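Local coordinates for N-acetylmuramoyl-L-alanine amidase domain-containing protein SAOUHSC_02979 (Staphylococcus aureus, PDB 5T1Q) that probably cleaves amide bonds of bacterial cell-wall peptidoglycan, this chain being the C-terminal part of a secreted protein, with a glucosaminidase-type domain followed by a CHAP domain, at residues S201-Q210 with Y222-D230; F236-S245 with W255-F264. All coordinates share one frame; numbering follows the deposited sequence.

In the fold
The two contacts follow one another along the chain, contact 1 closing before contact 2 opens, and each joins segments only 10 to 12 residues apart. Their centres lie about 23 Å apart and their nearest atoms about 8 Å, without touching. Contact 1 sits at the end of helix 195-205, in the glucosaminidase-like part, where residues 222-230 fold back over the helix terminus beside helix 58-78 and strand 52-54. That strand is an outermost one of the mixed sheet, whose strands 314-321, 327-332 and 339-345 border contact 2 in the CHAP part, where loop 236-245 runs across helix 253-262. The chain between the two parts is thus probably held first against one, then against the other.

Contact 1. Residues S201-Q210 with Y222-D230; sequences SIIKHYQLTQ and YERSIKDYD
Tyr222 reaches across to the backbone of Tyr206, its OH donating to Tyr206 O at 2.7 Å in the carbonyl plane, on a lone pair. The second direct bond runs from Gln210 NE2 to Ser225 OG (3.2 Å), nearly straight at 166° and in the amide plane; the same nitrogen also donates to Gln207 O, so two bonds fix the amide's rotation. Two waters widen the polar network: one is hydrogen-bonded to Tyr229 OH and Ser201 O, the other donates to both His205 O and Lys227 O. Tyr229 OH additionally accepts from Val54 N of strand 52-54. The planar imidazole of His205 offers two faces to the packing. With CG anti to the backbone N (chi1 -174°), it lies against Tyr229 in an offset stack, centroids 4.4 Å apart and planes 18° from parallel, while Ile226 CG2 covers its opposite face. Branched Ile226 also sends CD1 to the edge of the Tyr206 ring, 4.0 Å from CD1 of that tyrosine. Gln207, at positive phi, ends helix 195-205 in a Schellman motif; there Tyr222 OH supplies a donor to Tyr206 O, and Gln210 NE2 links Gln207 O to Ser225 OG, holding the helix terminus to residues 222-225.

Contact 2. Residues F236-S245 with W255-F264; sequences FKPFREVSDS and WYVYNRMKQF
Arg260 grips a single backbone oxygen with both terminal nitrogens: NH2 reaches Lys237 O at 2.7 Å and NH1 reaches the same Lys237 O at 2.9 Å, the oxygen lying near the guanidinium plane. The two approaches differ, since NH2 is tilted only slightly from the carbonyl plane whereas NH1 stands 54° out of it. Arginine suits the place because two N-H groups can meet one carbonyl while NH2 also forms a salt bridge with Glu319. A bend at chi2 (60°) turns it toward the loop, where NH1 also donates to Gln263 OE1. Gln263 matches the next peptide, NE2 donating to Pro238 O at 2.9 Å in an almost straight bond (173°). An amide, with donor and acceptor side by side, fits between arginine and loop. Beyond, Lys237 lays its aliphatic chain along Phe264, CE 3.9 Å from Phe264 CE1. The flat ring of Phe239 gives one face to Tyr256 CE1, 3.5 Å from Phe239 CD1, and its edge to Trp255 CH2, 3.6 Å from Phe239 CZ. This aromatic cluster joins the loop to helix 253-262. That helix probably corresponds to the N-terminal helix of the papain-like CHAP fold, packed on the central sheet, where Tyr256 OH bonds to Ser330 OG.

Contact 1. Residues S201-Q210 with Y222-D230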
loop_
_atom_site.group_PDB
_atom_site.type_symbol
_atom_site.label_atom_id
_atom_site.label_comp_id
_atom_site.label_asym_id
_atom_site.label_seq_id
_atom_site.Cartn_x
_atom_site.Cartn_y
_atom_site.Cartn_z
ATOM N N SER A 201 3.678 11.093 5.634
ATOM C CA SER A 201 4.917 10.324 5.546
ATOM C C SER A 201 5.558 10.434 4.158
ATOM O O SER A 201 6.775 10.567 4.040
ATOM C CB SER A 201 4.655 8.854 5.862
ATOM O OG SER A 201 5.852 8.103 5.752
ATOM N N ILE A 202 4.739 10.347 3.117
ATOM C CA ILE A 202 5.233 10.447 1.745
ATOM C C ILE A 202 5.782 11.859 1.472
ATOM O O ILE A 202 6.869 12.020 0.923
ATOM C CB ILE A 202 4.117 10.109 0.727
ATOM C CG1 ILE A 202 3.682 8.647 0.881
ATOM C CG2 ILE A 202 4.608 10.359 -0.696
ATOM C CD1 ILE A 202 2.416 8.272 0.133
ATOM N N ILE A 203 5.020 12.872 1.868
ATOM C CA ILE A 203 5.405 14.262 1.642
ATOM C C ILE A 203 6.732 14.592 2.302
ATOM O O ILE A 203 7.606 15.209 1.678
ATOM C CB ILE A 203 4.311 15.224 2.141
ATOM C CG1 ILE A 203 3.042 15.051 1.283
ATOM C CG2 ILE A 203 4.798 16.670 2.079
ATOM C CD1 ILE A 203 1.826 15.741 1.831
ATOM N N LYS A 204 6.874 14.182 3.556
ATOM C CA LYS A 204 8.074 14.438 4.320
ATOM C C LYS A 204 9.313 13.767 3.723
ATOM O O LYS A 204 10.287 14.433 3.398
ATOM C CB LYS A 204 7.880 13.960 5.762
ATOM C CG LYS A 204 9.082 14.169 6.664
ATOM C CD LYS A 204 8.761 13.711 8.077
ATOM C CE LYS A 204 9.979 13.814 8.977
ATOM N NZ LYS A 204 9.703 13.249 10.330
ATOM N N HIS A 205 9.247 12.455 3.553
ATOM C CA HIS A 205 10.380 11.686 3.085
ATOM C C HIS A 205 10.814 12.035 1.656
ATOM O O HIS A 205 12.007 12.147 1.387
ATOM C CB HIS A 205 10.088 10.185 3.215
ATOM C CG HIS A 205 11.257 9.322 2.882
ATOM N ND1 HIS A 205 11.348 8.612 1.704
ATOM C CD2 HIS A 205 12.413 9.096 3.549
ATOM C CE1 HIS A 205 12.502 7.969 1.670
ATOM N NE2 HIS A 205 13.167 8.245 2.777
ATOM N N TYR A 206 9.861 12.214 0.747
ATOM C CA TYR A 206 10.217 12.552 -0.629
ATOM C C TYR A 206 10.378 14.062 -0.885
ATOM O O TYR A 206 10.585 14.467 -2.025
ATOM C CB TYR A 206 9.276 11.865 -1.623
ATOM C CG TYR A 206 9.480 10.361 -1.634
ATOM C CD1 TYR A 206 10.595 9.807 -2.243
ATOM C CD2 TYR A 206 8.569 9.493 -1.022
ATOM C CE1 TYR A 206 10.806 8.437 -2.252
ATOM C CE2 TYR A 206 8.767 8.116 -1.030
ATOM C CZ TYR A 206 9.895 7.595 -1.648
ATOM O OH TYR A 206 10.128 6.237 -1.676
ATOM N N GLN A 207 10.324 14.862 0.188
ATOM C CA GLN A 207 10.533 16.309 0.137
ATOM C C GLN A 207 9.669 16.971 -0.936
ATOM O O GLN A 207 10.146 17.790 -1.743
ATOM C CB GLN A 207 12.014 16.616 -0.106
ATOM C CG GLN A 207 12.972 16.072 0.944
ATOM C CD GLN A 207 12.903 16.778 2.295
ATOM O OE1 GLN A 207 12.563 17.952 2.392
ATOM N NE2 GLN A 207 13.274 16.060 3.342
ATOM N N LEU A 208 8.383 16.631 -0.921
ATOM C CA LEU A 208 7.469 17.114 -1.933
ATOM C C LEU A 208 7.051 18.590 -1.805
ATOM O O LEU A 208 6.467 19.136 -2.753
ATOM C CB LEU A 208 6.243 16.203 -1.997
ATOM C CG LEU A 208 6.521 14.708 -2.213
ATOM C CD1 LEU A 208 5.209 13.929 -2.264
ATOM C CD2 LEU A 208 7.333 14.469 -3.480
ATOM N N THR A 209 7.326 19.243 -0.671
ATOM C CA THR A 209 6.996 20.671 -0.533
ATOM C C THR A 209 7.840 21.531 -1.476
ATOM O O THR A 209 7.454 22.645 -1.822
ATOM C CB THR A 209 7.206 21.202 0.896
ATOM O OG1 THR A 209 8.556 20.948 1.307
ATOM C CG2 THR A 209 6.240 20.538 1.865
ATOM N N GLN A 210 8.983 21.007 -1.905
ATOM C CA GLN A 210 9.851 21.749 -2.810
ATOM C C GLN A 210 9.153 22.028 -4.159
ATOM O O GLN A 210 9.693 22.754 -4.989
ATOM C CB GLN A 210 11.183 21.015 -3.025
ATOM C CG GLN A 210 11.138 19.857 -4.012
ATOM C CD GLN A 210 12.461 19.116 -4.095
ATOM O OE1 GLN A 210 13.226 19.303 -5.047
ATOM N NE2 GLN A 210 12.759 18.307 -3.077
ATOM N N TYR A 222 17.061 16.748 -7.420
ATOM C CA TYR A 222 15.971 16.254 -6.585
ATOM C C TYR A 222 16.397 15.097 -5.680
ATOM O O TYR A 222 16.171 15.138 -4.475
ATOM C CB TYR A 222 14.769 15.825 -7.430
ATOM C CG TYR A 222 13.730 15.103 -6.612
ATOM C CD1 TYR A 222 13.042 15.756 -5.591
ATOM C CD2 TYR A 222 13.446 13.760 -6.842
ATOM C CE1 TYR A 222 12.102 15.089 -4.822
ATOM C CE2 TYR A 222 12.503 13.094 -6.087
ATOM C CZ TYR A 222 11.833 13.763 -5.080
ATOM O OH TYR A 222 10.903 13.084 -4.338
ATOM N N GLU A 223 17.011 14.070 -6.257
ATOM C CA GLU A 223 17.429 12.916 -5.457
ATOM C C GLU A 223 18.406 13.287 -4.342
ATOM O O GLU A 223 18.453 12.628 -3.311
ATOM C CB GLU A 223 17.972 11.789 -6.334
ATOM C CG GLU A 223 16.906 11.190 -7.245
ATOM C CD GLU A 223 17.302 9.859 -7.867
ATOM O OE1 GLU A 223 18.201 9.174 -7.329
ATOM O OE2 GLU A 223 16.682 9.479 -8.885
ATOM N N ARG A 224 19.137 14.376 -4.536
ATOM C CA ARG A 224 20.089 14.865 -3.538
ATOM C C ARG A 224 19.386 15.348 -2.255
ATOM O O ARG A 224 19.977 15.311 -1.175
ATOM C CB ARG A 224 20.901 16.022 -4.132
ATOM C CG ARG A 224 22.278 16.227 -3.530
ATOM C CD ARG A 224 22.959 17.401 -4.221
ATOM N NE ARG A 224 24.392 17.188 -4.443
ATOM C CZ ARG A 224 24.900 16.427 -5.421
ATOM N NH1 ARG A 224 26.221 16.311 -5.559
ATOM N NH2 ARG A 224 24.099 15.760 -6.261
ATOM N N SER A 225 18.131 15.790 -2.383
ATOM C CA SER A 225 17.360 16.328 -1.245
ATOM C C SER A 225 16.704 15.276 -0.352
ATOM O O SER A 225 16.377 15.568 0.798
ATOM C CB SER A 225 16.272 17.275 -1.755
ATOM O OG SER A 225 15.346 16.579 -2.570
ATOM N N ILE A 226 16.491 14.073 -0.890
ATOM C CA ILE A 226 15.858 12.979 -0.146
ATOM C C ILE A 226 16.811 12.463 0.938
ATOM O O ILE A 226 17.879 11.928 0.638
ATOM C CB ILE A 226 15.442 11.822 -1.086
ATOM C CG1 ILE A 226 14.453 12.332 -2.137
ATOM C CG2 ILE A 226 14.816 10.673 -0.295
ATOM C CD1 ILE A 226 14.139 11.328 -3.220
ATOM N N LYS A 227 16.416 12.633 2.195
ATOM C CA LYS A 227 17.240 12.207 3.324
ATOM C C LYS A 227 16.794 10.823 3.767
ATOM O O LYS A 227 15.597 10.535 3.837
ATOM C CB LYS A 227 17.148 13.223 4.470
ATOM C CG LYS A 227 17.525 14.651 4.061
ATOM C CD LYS A 227 17.388 15.639 5.218
ATOM C CE LYS A 227 17.542 17.089 4.771
ATOM N NZ LYS A 227 18.890 17.420 4.223
ATOM N N ASP A 228 17.768 9.966 4.049
ATOM C CA ASP A 228 17.502 8.588 4.470
ATOM C C ASP A 228 17.006 8.512 5.896
ATOM O O ASP A 228 17.229 9.423 6.688
ATOM C CB ASP A 228 18.791 7.769 4.396
ATOM C CG ASP A 228 19.414 7.793 3.023
ATOM O OD1 ASP A 228 18.652 7.710 2.038
ATOM O OD2 ASP A 228 20.658 7.889 2.937
ATOM N N TYR A 229 16.321 7.417 6.205
ATOM C CA TYR A 229 15.871 7.132 7.567
ATOM C C TYR A 229 17.041 6.461 8.295
ATOM O O TYR A 229 17.806 5.729 7.658
ATOM C CB TYR A 229 14.720 6.120 7.570
ATOM C CG TYR A 229 13.384 6.534 6.975
ATOM C CD1 TYR A 229 12.659 7.611 7.505
ATOM C CD2 TYR A 229 12.770 5.748 5.991
ATOM C CE1 TYR A 229 11.413 7.941 7.005
ATOM C CE2 TYR A 229 11.523 6.066 5.494
ATOM C CZ TYR A 229 10.842 7.158 6.001
ATOM O OH TYR A 229 9.591 7.478 5.495
ATOM N N ASP A 230 17.181 6.681 9.609
ATOM C CA ASP A 230 18.240 5.994 10.394
ATOM C C ASP A 230 17.925 4.506 10.536
ATOM O O ASP A 230 17.108 4.130 11.367
ATOM C CB ASP A 230 18.445 6.607 11.797
ATOM C CG ASP A 230 19.589 7.621 11.854
ATOM O OD1 ASP A 230 19.927 8.271 10.833
ATOM O OD2 ASP A 230 20.159 7.767 12.958
HETATM O O HOH W 1 8.461 9.770 6.369
HETATM O O HOH W 2 13.797 12.703 3.352
#

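Contact 2. Residues F236-S245 with W255-F264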
loop_
_atom_site.group_PDB
_atom_site.type_symbol
_atom_site.label_atom_id
_atom_site.label_comp_id
_atom_site.label_asym_id
_atom_site.label_seq_id
_atom_site.Cartn_x
_atom_site.Cartn_y
_atom_site.Cartn_z
ATOM N N PHE A 236 16.912 -5.931 11.990
ATOM C CA PHE A 236 16.804 -6.613 10.677
ATOM C C PHE A 236 16.860 -5.708 9.442
ATOM O O PHE A 236 16.588 -4.515 9.507
ATOM C CB PHE A 236 15.494 -7.435 10.649
ATOM C CG PHE A 236 15.195 -8.152 11.952
ATOM C CD1 PHE A 236 15.933 -9.254 12.338
ATOM C CD2 PHE A 236 14.193 -7.695 12.803
ATOM C CE1 PHE A 236 15.682 -9.890 13.541
ATOM C CE2 PHE A 236 13.926 -8.330 14.011
ATOM C CZ PHE A 236 14.675 -9.438 14.380
ATOM N N LYS A 237 17.194 -6.316 8.306
ATOM C CA LYS A 237 17.264 -5.611 7.025
ATOM C C LYS A 237 15.919 -4.934 6.707
ATOM O O LYS A 237 14.856 -5.527 6.921
ATOM C CB LYS A 237 17.640 -6.595 5.908
ATOM C CG LYS A 237 17.673 -6.004 4.509
ATOM C CD LYS A 237 17.884 -7.067 3.440
ATOM C CE LYS A 237 19.280 -7.660 3.484
ATOM N NZ LYS A 237 19.518 -8.544 2.310
ATOM N N PRO A 238 15.960 -3.685 6.212
ATOM C CA PRO A 238 14.703 -3.012 5.888
ATOM C C PRO A 238 13.974 -3.684 4.727
ATOM O O PRO A 238 14.612 -4.337 3.879
ATOM C CB PRO A 238 15.136 -1.583 5.506
ATOM C CG PRO A 238 16.606 -1.661 5.215
ATOM C CD PRO A 238 17.140 -2.813 6.015
ATOM N N PHE A 239 12.650 -3.548 4.699
ATOM C CA PHE A 239 11.883 -4.123 3.625
ATOM C C PHE A 239 12.063 -3.318 2.351
ATOM O O PHE A 239 12.156 -2.104 2.400
ATOM C CB PHE A 239 10.389 -4.205 3.950
ATOM C CG PHE A 239 9.567 -4.791 2.824
ATOM C CD1 PHE A 239 9.643 -6.144 2.534
ATOM C CD2 PHE A 239 8.753 -3.988 2.040
ATOM C CE1 PHE A 239 8.915 -6.697 1.491
ATOM C CE2 PHE A 239 8.019 -4.528 0.998
ATOM C CZ PHE A 239 8.096 -5.891 0.725
ATOM N N ARG A 240 12.123 -4.024 1.226
ATOM C CA ARG A 240 12.205 -3.414 -0.112
ATOM C C ARG A 240 11.536 -4.362 -1.092
ATOM O O ARG A 240 11.663 -5.576 -0.967
ATOM C CB ARG A 240 13.655 -3.120 -0.558
ATOM C CG ARG A 240 14.377 -2.084 0.295
ATOM C CD ARG A 240 15.673 -1.545 -0.321
ATOM N NE ARG A 240 15.478 -0.473 -1.326
ATOM C CZ ARG A 240 15.469 -0.617 -2.662
ATOM N NH1 ARG A 240 15.298 0.457 -3.438
ATOM N NH2 ARG A 240 15.638 -1.806 -3.245
ATOM N N GLU A 241 10.797 -3.796 -2.037
ATOM C CA GLU A 241 10.111 -4.566 -3.072
ATOM C C GLU A 241 11.190 -4.931 -4.082
ATOM O O GLU A 241 11.836 -4.057 -4.660
ATOM C CB GLU A 241 8.987 -3.720 -3.683
ATOM C CG GLU A 241 8.045 -4.434 -4.650
ATOM C CD GLU A 241 6.783 -3.616 -4.966
ATOM O OE1 GLU A 241 6.256 -2.913 -4.061
ATOM O OE2 GLU A 241 6.288 -3.704 -6.114
ATOM N N VAL A 242 11.403 -6.228 -4.264
ATOM C CA VAL A 242 12.478 -6.723 -5.114
ATOM C C VAL A 242 12.036 -6.939 -6.558
ATOM O O VAL A 242 12.459 -6.223 -7.472
ATOM C CB VAL A 242 13.037 -8.065 -4.552
ATOM C CG1 VAL A 242 14.229 -8.553 -5.379
ATOM C CG2 VAL A 242 13.417 -7.916 -3.085
ATOM N N SER A 243 11.166 -7.925 -6.740
ATOM C CA SER A 243 10.728 -8.330 -8.064
ATOM C C SER A 243 9.767 -7.361 -8.744
ATOM O O SER A 243 9.183 -6.471 -8.114
ATOM C CB SER A 243 10.076 -9.719 -7.986
ATOM O OG SER A 243 8.937 -9.704 -7.139
ATOM N N ASP A 244 9.642 -7.559 -10.051
ATOM C CA ASP A 244 8.721 -6.814 -10.886
ATOM C C ASP A 244 7.450 -7.662 -11.003
ATOM O O ASP A 244 6.339 -7.125 -11.002
ATOM C CB ASP A 244 9.330 -6.579 -12.266
ATOM C CG ASP A 244 10.703 -5.918 -12.197
ATOM O OD1 ASP A 244 11.000 -5.230 -11.191
ATOM O OD2 ASP A 244 11.489 -6.091 -13.154
ATOM N N SER A 245 7.634 -8.987 -11.098
ATOM C CA SER A 245 6.519 -9.945 -11.197
ATOM C C SER A 245 5.571 -9.851 -9.987
ATOM O O SER A 245 5.956 -9.353 -8.915
ATOM C CB SER A 245 7.044 -11.380 -11.331
ATOM O OG SER A 245 7.733 -11.791 -10.154
ATOM N N TRP A 255 1.843 -12.124 -0.705
ATOM C CA TRP A 255 2.763 -11.267 -1.460
ATOM C C TRP A 255 3.945 -10.808 -0.601
ATOM O O TRP A 255 5.075 -10.748 -1.066
ATOM C CB TRP A 255 2.011 -10.034 -2.004
ATOM C CG TRP A 255 2.894 -9.024 -2.671
ATOM C CD1 TRP A 255 3.188 -8.935 -3.997
ATOM C CD2 TRP A 255 3.607 -7.958 -2.029
ATOM N NE1 TRP A 255 4.037 -7.873 -4.223
ATOM C CE2 TRP A 255 4.307 -7.261 -3.029
ATOM C CE3 TRP A 255 3.716 -7.530 -0.710
ATOM C CZ2 TRP A 255 5.117 -6.156 -2.748
ATOM C CZ3 TRP A 255 4.524 -6.422 -0.430
ATOM C CH2 TRP A 255 5.207 -5.753 -1.445
ATOM N N TYR A 256 3.681 -10.467 0.648
ATOM C CA TYR A 256 4.749 -9.956 1.507
ATOM C C TYR A 256 5.819 -11.014 1.741
ATOM O O TYR A 256 7.006 -10.723 1.610
ATOM C CB TYR A 256 4.208 -9.394 2.849
ATOM C CG TYR A 256 5.333 -9.030 3.775
ATOM C CD1 TYR A 256 5.992 -7.800 3.654
ATOM C CD2 TYR A 256 5.787 -9.936 4.747
ATOM C CE1 TYR A 256 7.048 -7.481 4.480
ATOM C CE2 TYR A 256 6.863 -9.630 5.564
ATOM C CZ TYR A 256 7.485 -8.404 5.432
ATOM O OH TYR A 256 8.536 -8.093 6.242
ATOM N N VAL A 257 5.403 -12.236 2.079
ATOM C CA VAL A 257 6.376 -13.294 2.339
ATOM C C VAL A 257 7.210 -13.655 1.082
ATOM O O VAL A 257 8.418 -13.887 1.174
ATOM C CB VAL A 257 5.716 -14.532 2.960
ATOM C CG1 VAL A 257 6.752 -15.615 3.204
ATOM C CG2 VAL A 257 5.004 -14.171 4.266
ATOM N N TYR A 258 6.557 -13.699 -0.072
ATOM C CA TYR A 258 7.232 -13.948 -1.331
ATOM C C TYR A 258 8.347 -12.921 -1.539
ATOM O O TYR A 258 9.489 -13.293 -1.827
ATOM C CB TYR A 258 6.229 -13.897 -2.493
ATOM C CG TYR A 258 6.861 -14.001 -3.874
ATOM C CD1 TYR A 258 7.322 -12.858 -4.540
ATOM C CD2 TYR A 258 6.984 -15.228 -4.515
ATOM C CE1 TYR A 258 7.911 -12.948 -5.804
ATOM C CE2 TYR A 258 7.568 -15.327 -5.775
ATOM C CZ TYR A 258 8.035 -14.188 -6.408
ATOM O OH TYR A 258 8.601 -14.301 -7.662
ATOM N N ASN A 259 8.011 -11.637 -1.369
ATOM C CA ASN A 259 8.991 -10.543 -1.551
ATOM C C ASN A 259 10.067 -10.504 -0.485
ATOM O O ASN A 259 11.243 -10.352 -0.793
ATOM C CB ASN A 259 8.293 -9.185 -1.648
ATOM C CG ASN A 259 7.648 -8.963 -3.009
ATOM O OD1 ASN A 259 6.468 -9.233 -3.200
ATOM N ND2 ASN A 259 8.443 -8.580 -3.979
ATOM N N ARG A 260 9.679 -10.674 0.771
ATOM C CA ARG A 260 10.654 -10.623 1.852
ATOM C C ARG A 260 11.682 -11.729 1.697
ATOM O O ARG A 260 12.863 -11.504 1.929
ATOM C CB ARG A 260 9.950 -10.697 3.213
ATOM C CG ARG A 260 10.864 -10.619 4.431
ATOM C CD ARG A 260 11.644 -9.327 4.460
ATOM N NE ARG A 260 12.388 -9.151 5.702
ATOM C CZ ARG A 260 13.200 -8.131 5.955
ATOM N NH1 ARG A 260 13.404 -7.184 5.039
ATOM N NH2 ARG A 260 13.827 -8.062 7.125
HETATM N N MSE A 261 11.232 -12.916 1.277
HETATM C CA MSE A 261 12.138 -14.060 1.070
HETATM C C MSE A 261 13.142 -13.752 -0.019
HETATM O O MSE A 261 14.312 -14.131 0.079
HETATM C CB MSE A 261 11.380 -15.336 0.709
HETATM C CG MSE A 261 10.740 -15.958 1.949
HETATM SE SE MSE A 261 9.710 -17.568 1.440
HETATM C CE MSE A 261 11.248 -18.746 1.733
ATOM N N LYS A 262 12.688 -13.087 -1.076
ATOM C CA LYS A 262 13.588 -12.704 -2.175
ATOM C C LYS A 262 14.723 -11.769 -1.768
ATOM O O LYS A 262 15.785 -11.839 -2.351
ATOM C CB LYS A 262 12.828 -12.104 -3.354
ATOM C CG LYS A 262 12.484 -13.132 -4.405
ATOM C CD LYS A 262 11.676 -12.545 -5.547
ATOM C CE LYS A 262 11.692 -13.485 -6.746
ATOM N NZ LYS A 262 11.379 -14.897 -6.373
ATOM N N GLN A 263 14.509 -10.907 -0.778
ATOM C CA GLN A 263 15.580 -10.026 -0.316
ATOM C C GLN A 263 16.775 -10.814 0.204
ATOM O O GLN A 263 17.892 -10.296 0.243
ATOM C CB GLN A 263 15.111 -9.096 0.792
ATOM C CG GLN A 263 14.031 -8.124 0.391
ATOM C CD GLN A 263 13.789 -7.099 1.474
ATOM O OE1 GLN A 263 12.816 -7.194 2.222
ATOM N NE2 GLN A 263 14.715 -6.151 1.611
ATOM N N PHE A 264 16.530 -12.053 0.634
ATOM C CA PHE A 264 17.600 -12.899 1.141
ATOM C C PHE A 264 18.043 -13.983 0.146
ATOM O O PHE A 264 18.664 -14.963 0.536
ATOM C CB PHE A 264 17.188 -13.493 2.481
ATOM C CG PHE A 264 16.893 -12.456 3.522
ATOM C CD1 PHE A 264 17.931 -11.786 4.164
ATOM C CD2 PHE A 264 15.579 -12.125 3.848
ATOM C CE1 PHE A 264 17.656 -10.823 5.133
ATOM C CE2 PHE A 264 15.303 -11.171 4.818
ATOM C CZ PHE A 264 16.341 -10.522 5.464
#